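Local coordinates for UPF0678 fatty acid-binding protein-like protein ERS007657_00996 (Mycobacterium tuberculosis, PDB 6R3W) that binds heme b in a beta-barrel and probably scavenges peroxynitrite by isomerising it to nitrate, at residues F33-V39 and H155-L160; H65-Y70 and V82-P86; E105-R111 and A127-R133. All coordinates share one frame. Numbering follows the deposited sequence.

Interaction 1. Residues F33-V39 and H155-L160. With HEM (protoporphyrin IX containing Fe), chain B.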
# COMPACT_ATOMS: atom_id res chain seq x y z
N PHE A 33 5.78 -3.28 -16.92
CA PHE A 33 4.32 -3.22 -17.12
C PHE A 33 3.80 -1.89 -16.58
O PHE A 33 4.50 -1.18 -15.83
CB PHE A 33 3.61 -4.40 -16.45
CG PHE A 33 3.85 -4.48 -14.95
CD1 PHE A 33 3.09 -3.73 -14.06
CD2 PHE A 33 4.97 -5.15 -14.45
CE1 PHE A 33 3.39 -3.72 -12.70
CE2 PHE A 33 5.27 -5.11 -13.09
CZ PHE A 33 4.48 -4.39 -12.22
N GLU A 34 2.56 -1.57 -16.94
CA GLU A 34 1.84 -0.46 -16.31
C GLU A 34 0.42 -0.90 -15.93
O GLU A 34 -0.03 -1.94 -16.42
CB GLU A 34 1.88 0.79 -17.20
CG GLU A 34 1.37 0.57 -18.62
CD GLU A 34 1.55 1.80 -19.49
OE1 GLU A 34 1.88 2.88 -18.94
OE2 GLU A 34 1.23 1.71 -20.68
N TYR A 35 -0.24 -0.09 -15.13
CA TYR A 35 -1.53 -0.48 -14.55
C TYR A 35 -2.34 0.76 -14.19
O TYR A 35 -1.76 1.82 -13.89
CB TYR A 35 -1.33 -1.38 -13.32
CG TYR A 35 -0.51 -0.78 -12.21
CD1 TYR A 35 -1.11 -0.14 -11.14
CD2 TYR A 35 0.87 -0.96 -12.16
CE1 TYR A 35 -0.36 0.34 -10.08
CE2 TYR A 35 1.63 -0.46 -11.12
CZ TYR A 35 1.02 0.18 -10.06
OH TYR A 35 1.77 0.62 -9.00
N LEU A 36 -3.66 0.57 -14.14
CA LEU A 36 -4.62 1.49 -13.51
C LEU A 36 -4.94 0.97 -12.12
O LEU A 36 -4.91 -0.26 -11.92
CB LEU A 36 -5.88 1.58 -14.37
CG LEU A 36 -5.66 2.02 -15.80
CD1 LEU A 36 -6.98 2.09 -16.56
CD2 LEU A 36 -4.94 3.35 -15.86
N GLU A 37 -5.21 1.87 -11.19
CA GLU A 37 -5.38 1.52 -9.77
C GLU A 37 -6.56 2.28 -9.20
O GLU A 37 -6.63 3.50 -9.41
CB GLU A 37 -4.10 1.81 -9.01
CG GLU A 37 -4.20 1.56 -7.52
CD GLU A 37 -2.87 1.55 -6.81
OE1 GLU A 37 -1.84 1.80 -7.47
OE2 GLU A 37 -2.86 1.31 -5.58
N GLU A 38 -7.37 1.58 -8.41
CA GLU A 38 -8.45 2.16 -7.60
C GLU A 38 -8.23 1.72 -6.15
O GLU A 38 -8.08 0.50 -5.91
CB GLU A 38 -9.82 1.67 -8.09
CG GLU A 38 -10.13 2.03 -9.53
CD GLU A 38 -11.03 3.24 -9.69
OE1 GLU A 38 -11.53 3.74 -8.65
OE2 GLU A 38 -11.18 3.72 -10.83
N VAL A 39 -8.28 2.68 -5.23
CA VAL A 39 -8.09 2.44 -3.78
C VAL A 39 -9.26 3.06 -3.02
O VAL A 39 -9.72 4.15 -3.40
CB VAL A 39 -6.75 3.02 -3.33
CG1 VAL A 39 -6.74 3.32 -1.85
CG2 VAL A 39 -5.61 2.11 -3.75
N HIS A 155 9.60 -2.39 -7.27
CA HIS A 155 8.66 -3.20 -8.08
C HIS A 155 7.55 -2.32 -8.63
O HIS A 155 7.08 -2.62 -9.72
CB HIS A 155 8.08 -4.38 -7.28
CG HIS A 155 7.11 -5.26 -8.02
ND1 HIS A 155 7.34 -5.72 -9.29
CD2 HIS A 155 5.97 -5.90 -7.61
CE1 HIS A 155 6.35 -6.52 -9.67
NE2 HIS A 155 5.48 -6.62 -8.66
N LEU A 156 7.09 -1.32 -7.88
CA LEU A 156 5.92 -0.50 -8.28
C LEU A 156 6.18 0.96 -7.95
O LEU A 156 6.75 1.25 -6.89
CB LEU A 156 4.66 -0.94 -7.52
CG LEU A 156 4.31 -2.41 -7.53
CD1 LEU A 156 3.27 -2.68 -6.45
CD2 LEU A 156 3.81 -2.87 -8.89
N ALA A 157 5.46 1.82 -8.66
CA ALA A 157 5.15 3.17 -8.14
C ALA A 157 3.93 3.71 -8.89
O ALA A 157 3.76 3.38 -10.07
CB ALA A 157 6.33 4.08 -8.28
N ALA A 158 3.12 4.51 -8.22
CA ALA A 158 1.89 5.03 -8.85
C ALA A 158 1.53 6.39 -8.29
O ALA A 158 2.03 6.77 -7.22
CB ALA A 158 0.74 4.07 -8.64
N VAL A 159 0.68 7.08 -9.02
CA VAL A 159 0.08 8.36 -8.60
C VAL A 159 -1.42 8.25 -8.75
O VAL A 159 -1.91 7.95 -9.86
CB VAL A 159 0.64 9.55 -9.39
CG1 VAL A 159 0.08 10.87 -8.85
CG2 VAL A 159 2.15 9.57 -9.40
N LEU A 160 -2.13 8.48 -7.66
CA LEU A 160 -3.61 8.43 -7.61
C LEU A 160 -4.14 9.81 -7.25
O LEU A 160 -3.43 10.58 -6.58
CB LEU A 160 -4.09 7.40 -6.58
CG LEU A 160 -3.36 6.05 -6.53
CD1 LEU A 160 -3.99 5.15 -5.49
CD2 LEU A 160 -3.36 5.36 -7.88
CHA HEM B . 5.39 -10.02 -10.91
CHB HEM B . 2.06 -6.58 -11.33
CHC HEM B . 2.08 -5.92 -6.51
CHD HEM B . 5.07 -9.73 -6.07
C1A HEM B . 4.48 -9.14 -11.43
C2A HEM B . 4.11 -9.08 -12.82
C3A HEM B . 3.17 -8.12 -12.92
C4A HEM B . 2.96 -7.57 -11.62
CMA HEM B . 2.43 -7.71 -14.17
CAA HEM B . 4.66 -9.94 -13.93
CBA HEM B . 3.62 -10.94 -14.42
CGA HEM B . 3.23 -11.87 -13.32
O1A HEM B . 2.03 -11.93 -12.96
O2A HEM B . 4.09 -12.60 -12.79
C1B HEM B . 1.82 -6.07 -10.05
C2B HEM B . 0.87 -5.03 -9.78
C3B HEM B . 0.90 -4.80 -8.41
C4B HEM B . 1.85 -5.78 -7.86
CMB HEM B . 0.01 -4.33 -10.80
CAB HEM B . 0.18 -3.80 -7.60
CBB HEM B . -0.15 -2.62 -8.08
C1C HEM B . 2.87 -6.94 -5.96
C2C HEM B . 3.06 -7.17 -4.58
C3C HEM B . 3.84 -8.29 -4.47
C4C HEM B . 4.22 -8.68 -5.80
CMC HEM B . 2.48 -6.32 -3.50
CAC HEM B . 4.23 -9.03 -3.25
CBC HEM B . 3.36 -9.30 -2.27
C1D HEM B . 5.45 -10.07 -7.36
C2D HEM B . 6.37 -11.18 -7.66
C3D HEM B . 6.45 -11.27 -8.98
C4D HEM B . 5.59 -10.20 -9.54
CMD HEM B . 7.02 -12.09 -6.65
CAD HEM B . 6.92 -12.49 -9.73
CBD HEM B . 8.31 -12.33 -10.14
CGD HEM B . 8.79 -13.61 -10.83
O1D HEM B . 8.08 -14.58 -11.26
O2D HEM B . 9.93 -13.69 -10.96
NA HEM B . 3.73 -8.21 -10.72
NB HEM B . 2.36 -6.48 -8.89
NC HEM B . 3.61 -7.83 -6.69
ND HEM B . 4.99 -9.51 -8.53
FE HEM B . 3.76 -7.99 -8.72
O HOH W 1 2.12 -9.37 -8.61
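Strands 33-39 and 155-160 pack through side chains, without hydrogen bonds to each other. Their axes come within 8.2 Å and their directions differ by 54°. Strand 17-25 lies between strands 33-42 and 153-162 in the closed barrel, so their backbones do not pair.

The apolar contacts form a row. Phe33 CZ lies 3.7 Å from Leu156 CD2. Tyr35 CE2 lies 3.9 Å from the same Leu156 CD2. Further along, Val39 CG2 meets Leu160 CD1 at 3.9 Å, and Glu37 CB meets Leu160 CD2 at 3.8 Å. The rings of Phe33 and His155 meet obliquely.

The polar ends of Tyr35 and Glu37 turn to Tyr141: Tyr35 OH and Glu37 OE1 hydrogen-bond to its hydroxyl. Ala158 CB lies beside them, 3.6 Å from Tyr35 OH.

His155 NE2 binds HEM FE at 2.2 Å, and water 1 binds it at 2.1 Å. His155 ND1 is held by Lys26 O. Phe33 CZ approaches HEM CHB at 3.4 Å. His155 and Leu156 form a classic beta bulge facing Leu143. Glu37, Val39 and Leu160 lie in the barrel interior, whereas Phe33, Tyr35, His155 and Leu156 form the proximal side of the nitrobindin heme site.

Interaction 2. Residues H65-Y70 and V82-P86. With HEM (protoporphyrin IX containing Fe), chain B.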
# COMPACT_ATOMS: atom_id res chain seq x y z
N HIS A 65 -3.29 -7.25 -10.05
CA HIS A 65 -3.13 -7.45 -8.61
C HIS A 65 -4.30 -6.79 -7.86
O HIS A 65 -4.80 -5.73 -8.31
CB HIS A 65 -1.77 -6.89 -8.17
CG HIS A 65 -1.50 -6.98 -6.71
ND1 HIS A 65 -1.69 -5.91 -5.84
CD2 HIS A 65 -1.05 -8.01 -5.96
CE1 HIS A 65 -1.30 -6.28 -4.63
NE2 HIS A 65 -0.94 -7.58 -4.68
N SER A 66 -4.62 -7.29 -6.69
CA SER A 66 -5.43 -6.57 -5.70
C SER A 66 -4.81 -6.83 -4.33
O SER A 66 -3.96 -7.72 -4.21
CB SER A 66 -6.88 -6.99 -5.77
OG SER A 66 -6.99 -8.37 -5.47
N GLU A 67 -5.19 -6.05 -3.34
CA GLU A 67 -4.83 -6.32 -1.94
C GLU A 67 -5.93 -5.75 -1.07
O GLU A 67 -6.64 -4.84 -1.50
CB GLU A 67 -3.44 -5.79 -1.60
CG GLU A 67 -3.26 -4.31 -1.92
CD GLU A 67 -1.84 -3.77 -1.79
OE1 GLU A 67 -0.87 -4.54 -2.05
OE2 GLU A 67 -1.69 -2.56 -1.51
N THR A 68 -6.02 -6.24 0.14
CA THR A 68 -7.09 -5.85 1.05
C THR A 68 -6.59 -6.02 2.49
O THR A 68 -5.90 -7.02 2.78
CB THR A 68 -8.37 -6.64 0.76
OG1 THR A 68 -9.42 -6.11 1.57
CG2 THR A 68 -8.21 -8.12 0.95
N GLY A 69 -7.03 -5.14 3.37
CA GLY A 69 -6.72 -5.25 4.79
C GLY A 69 -6.91 -3.96 5.50
O GLY A 69 -7.96 -3.30 5.29
N TYR A 70 -6.00 -3.64 6.41
CA TYR A 70 -6.22 -2.62 7.44
C TYR A 70 -4.94 -1.83 7.66
O TYR A 70 -3.84 -2.39 7.63
CB TYR A 70 -6.69 -3.28 8.74
CG TYR A 70 -7.84 -4.21 8.53
CD1 TYR A 70 -9.14 -3.73 8.45
CD2 TYR A 70 -7.66 -5.57 8.37
CE1 TYR A 70 -10.21 -4.56 8.15
CE2 TYR A 70 -8.71 -6.42 8.12
CZ TYR A 70 -9.99 -5.92 8.00
OH TYR A 70 -11.02 -6.79 7.76
N VAL A 82 -1.68 -4.24 7.40
CA VAL A 82 -1.96 -5.68 7.49
C VAL A 82 -2.73 -6.09 6.24
O VAL A 82 -3.84 -5.58 6.05
CB VAL A 82 -2.78 -5.96 8.75
CG1 VAL A 82 -3.03 -7.44 8.94
CG2 VAL A 82 -2.13 -5.37 10.00
N LEU A 83 -2.13 -6.90 5.38
CA LEU A 83 -2.70 -7.15 4.02
C LEU A 83 -2.71 -8.62 3.66
O LEU A 83 -1.77 -9.37 3.98
CB LEU A 83 -1.90 -6.41 2.96
CG LEU A 83 -1.91 -4.88 3.02
CD1 LEU A 83 -0.99 -4.33 1.96
CD2 LEU A 83 -3.32 -4.33 2.88
N ALA A 84 -3.74 -8.99 2.92
CA ALA A 84 -3.85 -10.24 2.14
C ALA A 84 -3.70 -9.93 0.65
O ALA A 84 -4.21 -8.88 0.18
CB ALA A 84 -5.17 -10.89 2.41
N HIS A 85 -3.06 -10.83 -0.06
CA HIS A 85 -2.85 -10.79 -1.52
C HIS A 85 -3.40 -12.04 -2.15
O HIS A 85 -3.20 -13.17 -1.65
CB HIS A 85 -1.35 -10.69 -1.85
CG HIS A 85 -0.69 -9.48 -1.27
ND1 HIS A 85 -0.56 -8.32 -2.00
CD2 HIS A 85 -0.09 -9.28 -0.09
CE1 HIS A 85 0.03 -7.42 -1.24
NE2 HIS A 85 0.32 -7.97 -0.07
N PRO A 86 -4.02 -11.92 -3.34
CA PRO A 86 -4.64 -13.06 -3.99
C PRO A 86 -3.62 -14.03 -4.61
O PRO A 86 -4.02 -15.10 -5.04
CB PRO A 86 -5.51 -12.41 -5.09
CG PRO A 86 -4.76 -11.13 -5.41
CD PRO A 86 -4.26 -10.65 -4.07
CHA HEM B . 5.39 -10.02 -10.91
CHB HEM B . 2.06 -6.58 -11.33
CHC HEM B . 2.08 -5.92 -6.51
CHD HEM B . 5.07 -9.73 -6.07
C1A HEM B . 4.48 -9.14 -11.43
C2A HEM B . 4.11 -9.08 -12.82
C3A HEM B . 3.17 -8.12 -12.92
C4A HEM B . 2.96 -7.57 -11.62
CMA HEM B . 2.43 -7.71 -14.17
CAA HEM B . 4.66 -9.94 -13.93
CBA HEM B . 3.62 -10.94 -14.42
CGA HEM B . 3.23 -11.87 -13.32
O1A HEM B . 2.03 -11.93 -12.96
O2A HEM B . 4.09 -12.60 -12.79
C1B HEM B . 1.82 -6.07 -10.05
C2B HEM B . 0.87 -5.03 -9.78
C3B HEM B . 0.90 -4.80 -8.41
C4B HEM B . 1.85 -5.78 -7.86
CMB HEM B . 0.01 -4.33 -10.80
CAB HEM B . 0.18 -3.80 -7.60
CBB HEM B . -0.15 -2.62 -8.08
C1C HEM B . 2.87 -6.94 -5.96
C2C HEM B . 3.06 -7.17 -4.58
C3C HEM B . 3.84 -8.29 -4.47
C4C HEM B . 4.22 -8.68 -5.80
CMC HEM B . 2.48 -6.32 -3.50
CAC HEM B . 4.23 -9.03 -3.25
CBC HEM B . 3.36 -9.30 -2.27
C1D HEM B . 5.45 -10.07 -7.36
C2D HEM B . 6.37 -11.18 -7.66
C3D HEM B . 6.45 -11.27 -8.98
C4D HEM B . 5.59 -10.20 -9.54
CMD HEM B . 7.02 -12.09 -6.65
CAD HEM B . 6.92 -12.49 -9.73
CBD HEM B . 8.31 -12.33 -10.14
CGD HEM B . 8.79 -13.61 -10.83
O1D HEM B . 8.08 -14.58 -11.26
O2D HEM B . 9.93 -13.69 -10.96
NA HEM B . 3.73 -8.21 -10.72
NB HEM B . 2.36 -6.48 -8.89
NC HEM B . 3.61 -7.83 -6.69
ND HEM B . 4.99 -9.51 -8.53
FE HEM B . 3.76 -7.99 -8.72
O HOH W 1 2.12 -9.37 -8.61
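Two histidines bond to each other beside the heme. His65 NE2 and His85 ND1 are 2.8 Å apart and share a hydrogen bond in which either could be the donor. The rings meet rim to rim, with centroids 5.0 Å apart. His65 ND1 comes within 3.3 Å of HEM CAB, and His85 CE1 within 3.5 Å of HEM CMC. Gln53 and Glu91 hold the other ring nitrogens of His65 and His85. The two rings thus line the heme pocket.

Behind them runs an antiparallel beta hairpin, strands 63-73 and 78-85, part of the barrel wall. Thr68 and Ala84 are a hydrogen-bonded pair: Thr68 N to Ala84 O is 3.2 Å, and Ala84 N to Thr68 O is 2.9 Å. Tyr70 and Val82 form another, with both N to O distances 2.9 Å. The side chains of Thr68, Ala84, Tyr70 and Val82 lie on one face of the sheet. Between the pairs, Gly69 lies opposite Leu83 with CA atoms 4.5 Å apart. A CB on Gly69 would clash with Val82 O.

Inside the barrel, Glu67 CD packs on Leu83 CD1 at 3.9 Å. Glu67 OE2 hydrogen-bonds with Tyr51 OH and forms a salt bridge with Arg130. Pro86 CD lies 2.9 Å from Ser66 O.

Interaction 3. Residues E105-R111 and A127-R133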
# COMPACT_ATOMS: atom_id res chain seq x y z
N GLU A 105 3.47 11.92 5.07
CA GLU A 105 4.47 10.95 4.59
C GLU A 105 4.40 9.74 5.49
O GLU A 105 4.60 9.88 6.70
CB GLU A 105 5.85 11.58 4.55
CG GLU A 105 5.96 12.67 3.52
CD GLU A 105 7.22 13.49 3.60
OE1 GLU A 105 7.37 14.26 4.58
OE2 GLU A 105 8.00 13.44 2.66
N LEU A 106 4.16 8.56 4.89
CA LEU A 106 4.18 7.28 5.62
C LEU A 106 5.33 6.44 5.10
O LEU A 106 5.51 6.34 3.86
CB LEU A 106 2.86 6.53 5.44
CG LEU A 106 1.60 7.24 5.87
CD1 LEU A 106 0.85 7.76 4.67
CD2 LEU A 106 0.73 6.31 6.68
N GLU A 107 6.09 5.86 6.01
CA GLU A 107 7.19 4.95 5.67
C GLU A 107 6.97 3.64 6.41
O GLU A 107 6.90 3.67 7.64
CB GLU A 107 8.54 5.58 6.05
CG GLU A 107 8.89 6.82 5.24
CD GLU A 107 9.09 6.57 3.75
OE1 GLU A 107 9.44 5.44 3.40
OE2 GLU A 107 9.04 7.54 2.97
N LEU A 108 6.86 2.54 5.68
CA LEU A 108 6.57 1.23 6.29
C LEU A 108 7.47 0.17 5.69
O LEU A 108 7.92 0.33 4.55
CB LEU A 108 5.12 0.83 6.05
CG LEU A 108 4.05 1.82 6.48
CD1 LEU A 108 3.62 2.66 5.31
CD2 LEU A 108 2.89 1.07 7.10
N SER A 109 7.65 -0.92 6.41
CA SER A 109 8.43 -2.05 5.89
C SER A 109 8.07 -3.33 6.65
O SER A 109 7.90 -3.27 7.89
CB SER A 109 9.91 -1.78 6.01
OG SER A 109 10.69 -2.88 5.56
N THR A 110 8.08 -4.46 5.95
CA THR A 110 8.06 -5.77 6.64
C THR A 110 9.32 -5.94 7.49
O THR A 110 9.32 -6.80 8.36
CB THR A 110 7.93 -6.93 5.63
OG1 THR A 110 9.06 -6.93 4.75
CG2 THR A 110 6.66 -6.82 4.82
N ARG A 111 10.39 -5.22 7.15
CA ARG A 111 11.73 -5.39 7.77
C ARG A 111 11.78 -4.71 9.14
O ARG A 111 12.78 -4.91 9.85
CB ARG A 111 12.81 -4.84 6.83
CG ARG A 111 12.78 -5.50 5.45
CD ARG A 111 13.89 -5.04 4.53
NE ARG A 111 13.84 -3.62 4.26
CZ ARG A 111 14.74 -2.74 4.63
NH1 ARG A 111 15.79 -3.11 5.35
NH2 ARG A 111 14.62 -1.48 4.27
N ALA A 127 10.78 -9.54 1.52
CA ALA A 127 10.62 -8.20 2.13
C ALA A 127 9.84 -7.29 1.21
O ALA A 127 10.00 -7.38 -0.02
CB ALA A 127 11.94 -7.59 2.51
N LEU A 128 9.09 -6.38 1.81
CA LEU A 128 8.36 -5.30 1.12
C LEU A 128 8.52 -4.01 1.90
O LEU A 128 8.34 -4.04 3.14
CB LEU A 128 6.89 -5.67 0.98
CG LEU A 128 6.61 -6.88 0.10
CD1 LEU A 128 5.23 -7.46 0.37
CD2 LEU A 128 6.80 -6.56 -1.37
N ASP A 129 8.85 -2.94 1.20
CA ASP A 129 8.92 -1.58 1.76
C ASP A 129 7.95 -0.70 0.98
O ASP A 129 7.90 -0.80 -0.26
CB ASP A 129 10.31 -0.96 1.62
CG ASP A 129 11.43 -1.54 2.47
OD1 ASP A 129 11.28 -2.64 3.03
OD2 ASP A 129 12.50 -0.88 2.51
N ARG A 130 7.21 0.13 1.68
CA ARG A 130 6.29 1.12 1.06
C ARG A 130 6.61 2.53 1.56
O ARG A 130 6.75 2.74 2.78
CB ARG A 130 4.84 0.74 1.38
CG ARG A 130 4.36 -0.52 0.67
CD ARG A 130 2.99 -0.92 1.17
NE ARG A 130 2.62 -2.26 0.72
CZ ARG A 130 1.62 -2.55 -0.08
NH1 ARG A 130 0.85 -1.60 -0.61
NH2 ARG A 130 1.39 -3.80 -0.39
N SER A 131 6.64 3.47 0.63
CA SER A 131 6.72 4.92 0.89
C SER A 131 5.49 5.59 0.27
O SER A 131 5.35 5.53 -0.94
CB SER A 131 8.01 5.46 0.32
OG SER A 131 8.14 6.83 0.59
N TYR A 132 4.63 6.16 1.09
CA TYR A 132 3.38 6.80 0.63
C TYR A 132 3.48 8.31 0.94
O TYR A 132 3.96 8.70 2.05
CB TYR A 132 2.15 6.10 1.23
CG TYR A 132 1.69 4.84 0.51
CD1 TYR A 132 0.43 4.76 -0.08
CD2 TYR A 132 2.49 3.71 0.44
CE1 TYR A 132 0.02 3.63 -0.78
CE2 TYR A 132 2.12 2.59 -0.30
CZ TYR A 132 0.87 2.54 -0.89
OH TYR A 132 0.50 1.41 -1.57
N ARG A 133 2.97 9.11 0.03
CA ARG A 133 2.83 10.56 0.21
C ARG A 133 1.41 10.96 -0.16
O ARG A 133 0.98 10.65 -1.27
CB ARG A 133 3.87 11.28 -0.66
CG ARG A 133 3.81 12.80 -0.56
CD ARG A 133 4.69 13.40 -1.65
NE ARG A 133 4.61 14.84 -1.69
CZ ARG A 133 5.41 15.64 -1.01
NH1 ARG A 133 6.28 15.13 -0.15
NH2 ARG A 133 5.21 16.94 -1.05
O HOH W 2 7.47 12.59 0.20
O HOH W 3 7.74 16.76 1.82
O HOH W 4 6.87 8.94 2.43
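Arg111 lays its CG 3.7 Å from Ala127 CB and carries its guanidinium on to Asp129. The salt bridge there has two hydrogen bonds, Arg111 NH2 to Asp129 OD2 at 2.8 Å and Arg111 NE to Asp129 OD1 at 3.0 Å. Asp129 OD1 also accepts from Ser109 OG at 2.6 Å. Ser109 OG in turn accepts from Arg111 N at 2.8 Å, an ST turn where strand 103-118 is interrupted after Ser109.

Just after it, Thr110 is still bonded to Leu128. Thr110 N bonds to Leu128 O at 2.9 Å, and Thr110 OG1 replaces a backbone acceptor for Leu128 N at 3.0 Å. Two regular hydrogen-bonded pairs follow: Leu106 N to Tyr132 O, Tyr132 N to Leu106 O and Leu108 N to Arg130 O at 2.9 Å, and Arg130 N to Leu108 O at 3.0 Å.

The face bearing Glu107 and Ser131 is polar. Ser131 OG donates to Glu107 OE2 at 2.6 Å. Glu105 OE2 and Arg133 NH1 are a long ion pair at 3.7 Å, bridged by water 2.

The other face turns inward. Leu106 CD1 packs on Tyr132 CB at 4.0 Å, and the Tyr132 ring stacks on Tyr141. Arg130 forms salt bridges with Glu67, Glu91 and Glu93. Leu128 touches the heme. This is an antiparallel beta hairpin, strands 103-118 and 125-135, in the nitrobindin barrel wall.

From the N terminus, residues 33-39 come first and meet residues 155-160 late in the chain. Interaction 1 thus closes a long loop that encloses the other two, and brings the early strand 33-42 to the last strand 153-162. Inside it, interaction 2 closes a short hairpin loop between neighbouring strands 63-73 and 78-85. Interaction 3 then closes a second hairpin of the same barrel, strands 103-118 and 125-135. The two hairpins follow in series and do not cross. They lie on opposite sides of the chain's centre, yet touch through the salt bridge of Glu67 with Arg130. Interactions 1 and 2 both touch the heme.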